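Local atomic coordinates of ribokinase (Cryptococcus neoformans var. grubii serotype A, PDB entry 6CW5), a protein that probably phosphorylates D-ribose at O-5 in a reaction that uses ATP and magnesium, giving D-ribose 5-phosphate for nucleotide and amino acid synthesis or the pentose phosphate pathway. Residues A[69-74]-A[120-125]. Sequence-based numbering, arbitrary orientation.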
ATOM      1  N   ASP A  69       6.088  -9.765   9.750  1.00 18.99           N
ATOM      2  CA  ASP A  69       6.573  -8.614   8.990  1.00 18.06           C
ATOM      3  C   ASP A  69       5.761  -7.400   9.452  1.00 22.57           C
ATOM      4  O   ASP A  69       4.542  -7.371   9.295  1.00 19.74           O
ATOM      5  CB  ASP A  69       6.406  -8.883   7.484  1.00 21.00           C
ATOM      6  CG  ASP A  69       6.881  -7.744   6.605  1.00 26.25           C
ATOM      7  OD1 ASP A  69       6.928  -6.584   7.048  1.00 24.53           O
ATOM      8  OD2 ASP A  69       7.140  -8.006   5.428  1.00 27.82           O
ATOM      9  N   GLY A  70       6.428  -6.399  10.024  1.00 19.40           N
ATOM     10  CA  GLY A  70       5.702  -5.248  10.543  1.00 21.04           C
ATOM     11  C   GLY A  70       6.672  -4.315  11.239  1.00 20.41           C
ATOM     12  O   GLY A  70       7.857  -4.311  10.905  1.00 19.63           O
ATOM     13  N   ALA A  71       6.202  -3.530  12.206  1.00 19.34           N
ATOM     14  CA  ALA A  71       7.103  -2.568  12.824  1.00 16.25           C
ATOM     15  C   ALA A  71       6.657  -2.265  14.247  1.00 21.54           C
ATOM     16  O   ALA A  71       5.460  -2.247  14.554  1.00 20.74           O
ATOM     17  CB  ALA A  71       7.164  -1.269  12.021  1.00 18.58           C
ATOM     18  N   ILE A  72       7.637  -1.973  15.098  1.00 22.81           N
ATOM     19  CA  ILE A  72       7.398  -1.525  16.467  1.00 22.37           C
ATOM     20  C   ILE A  72       8.251  -0.291  16.716  1.00 24.72           C
ATOM     21  O   ILE A  72       9.138   0.053  15.931  1.00 24.36           O
ATOM     22  CB  ILE A  72       7.729  -2.608  17.517  1.00 19.68           C
ATOM     23  CG1 ILE A  72       9.199  -3.040  17.369  1.00 26.91           C
ATOM     24  CG2 ILE A  72       6.761  -3.794  17.361  1.00 19.27           C
ATOM     25  CD1 ILE A  72       9.717  -3.865  18.563  1.00 27.09           C
ATOM     26  N   GLY A  73       7.997   0.359  17.859  1.00 23.55           N
ATOM     27  CA  GLY A  73       8.940   1.335  18.358  1.00 23.72           C
ATOM     28  C   GLY A  73       9.893   0.720  19.369  1.00 27.78           C
ATOM     29  O   GLY A  73       9.739  -0.439  19.748  1.00 25.83           O
ATOM     30  N   ASP A  74      10.873   1.529  19.797  1.00 27.18           N
ATOM     31  CA  ASP A  74      11.791   1.113  20.857  1.00 35.29           C
ATOM     32  C   ASP A  74      11.045   0.521  22.045  1.00 37.44           C
ATOM     33  O   ASP A  74      11.522  -0.426  22.681  1.00 33.30           O
ATOM     34  CB  ASP A  74      12.622   2.307  21.339  1.00 44.68           C
ATOM     35  CG  ASP A  74      13.876   2.526  20.529  1.00 56.64           C
ATOM     36  OD1 ASP A  74      14.068   1.835  19.511  1.00 58.32           O
ATOM     37  OD2 ASP A  74      14.685   3.396  20.926  1.00 64.21           O
ATOM     38  N   ALA A 120      -2.486   3.491  15.814  1.00 20.69           N
ATOM     39  CA  ALA A 120      -1.657   2.724  14.882  1.00 22.46           C
ATOM     40  C   ALA A 120      -0.183   2.774  15.249  1.00 20.11           C
ATOM     41  O   ALA A 120       0.504   1.743  15.228  1.00 18.98           O
ATOM     42  CB  ALA A 120      -1.834   3.254  13.467  1.00 18.80           C
ATOM     43  N   GLY A 121       0.342   3.974  15.507  1.00 18.02           N
ATOM     44  CA  GLY A 121       1.772   4.090  15.818  1.00 18.23           C
ATOM     45  C   GLY A 121       2.617   3.452  14.721  1.00 21.62           C
ATOM     46  O   GLY A 121       2.358   3.621  13.523  1.00 19.22           O
ATOM     47  N   ALA A 122       3.609   2.657  15.135  1.00 21.11           N
ATOM     48  CA  ALA A 122       4.521   2.027  14.183  1.00 21.87           C
ATOM     49  C   ALA A 122       3.833   1.036  13.261  1.00 19.71           C
ATOM     50  O   ALA A 122       4.400   0.679  12.219  1.00 17.36           O
ATOM     51  CB  ALA A 122       5.654   1.314  14.945  1.00 21.83           C
ATOM     52  N   ASN A 123       2.619   0.590  13.588  1.00 17.74           N
ATOM     53  CA  ASN A 123       1.961  -0.356  12.691  1.00 18.18           C
ATOM     54  C   ASN A 123       1.677   0.254  11.330  1.00 18.14           C
ATOM     55  O   ASN A 123       1.534  -0.497  10.349  1.00 18.96           O
ATOM     56  CB  ASN A 123       0.658  -0.868  13.304  1.00 20.64           C
ATOM     57  CG  ASN A 123       0.899  -1.821  14.432  1.00 20.72           C
ATOM     58  OD1 ASN A 123       1.756  -2.708  14.330  1.00 19.31           O
ATOM     59  ND2 ASN A 123       0.159  -1.642  15.543  1.00 20.36           N
ATOM     60  N   TYR A 124       1.602   1.583  11.237  1.00 17.10           N
ATOM     61  CA  TYR A 124       1.383   2.253   9.956  1.00 16.57           C
ATOM     62  C   TYR A 124       2.664   2.839   9.376  1.00 23.40           C
ATOM     63  O   TYR A 124       2.606   3.651   8.443  1.00 21.48           O
ATOM     64  CB  TYR A 124       0.308   3.346  10.082  1.00 17.14           C
ATOM     65  CG  TYR A 124      -1.075   2.854   9.722  1.00 18.70           C
ATOM     66  CD1 TYR A 124      -1.618   1.731  10.329  1.00 15.59           C
ATOM     67  CD2 TYR A 124      -1.830   3.509   8.751  1.00 21.27           C
ATOM     68  CE1 TYR A 124      -2.885   1.277   9.981  1.00 15.99           C
ATOM     69  CE2 TYR A 124      -3.098   3.077   8.404  1.00 19.27           C
ATOM     70  CZ  TYR A 124      -3.619   1.967   9.023  1.00 17.40           C
ATOM     71  OH  TYR A 124      -4.873   1.517   8.660  1.00 22.10           O
ATOM     72  N   TYR A 125       3.812   2.431   9.892  1.00 18.74           N
ATOM     73  CA  TYR A 125       5.093   2.820   9.310  1.00 17.14           C
ATOM     74  C   TYR A 125       5.430   1.950   8.114  1.00 19.96           C
ATOM     75  O   TYR A 125       5.275   0.730   8.150  1.00 19.12           O
ATOM     76  CB  TYR A 125       6.183   2.666  10.342  1.00 20.25           C
ATOM     77  CG  TYR A 125       7.600   2.783   9.808  1.00 20.89           C
ATOM     78  CD1 TYR A 125       8.201   4.039   9.636  1.00 25.73           C
ATOM     79  CD2 TYR A 125       8.356   1.649   9.524  1.00 20.67           C
ATOM     80  CE1 TYR A 125       9.524   4.153   9.191  1.00 28.82           C
ATOM     81  CE2 TYR A 125       9.700   1.768   9.086  1.00 25.43           C
ATOM     82  CZ  TYR A 125      10.256   3.010   8.907  1.00 26.89           C
ATOM     83  OH  TYR A 125      11.574   3.126   8.464  1.00 30.29           O
TER
HETATM   84  O   HOH W   1       3.311  -3.958  12.526  1.00 19.02           O
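A71 and A122 point their methyl groups at each other's segment, with the two CB atoms 4.2 Å apart. The A71 methyl lies nearer still to the backbone of the 3-10 turn, its CB 3.4 Å from A122 O. The A122 methyl rests on the strand's main chain, its CB 3.5 Å from I72 C. Y125 adds a slighter apolar contact: its CB points toward the strand, chi1 169° sets CG anti to the backbone N, and ring atom CD2 meets A71 CB obliquely at 4.0 Å. No direct hydrogen bond joins the segments. A water bridges them instead, accepting from A71 N at 2.9 Å. It lies 2.7 Å from N123 OD1, to which it can donate, though other acceptors compete for its protons. Y125 N bonds to A122 O and N123 N to A120 O, closing the turn from within and satisfying A122 O beside the A71 methyl. N123 CB points away from the strand, but OD1 comes within 3.7 Å of A71 O. OD1 also accepts from V21 N, which helps hold the amide close to N22, a predicted substrate-binding residue, with E146, another, a little farther off. This puts the contact beside the predicted ribose site. Strand 66-73 runs between 93-96 and 15-18 in the large mixed sheet of the PfkB fold, and V96 touches both A71 and Y125. Loop 120-125 follows 115-119, an outer strand of the small sheet, which forms the lid in ribokinases, and leads back toward strand 140-143 of the large one; from this loop Y124 OH bonds to T130 OG1 of the second subunit, so the contact lies where lid, main sheet and dimer partner converge.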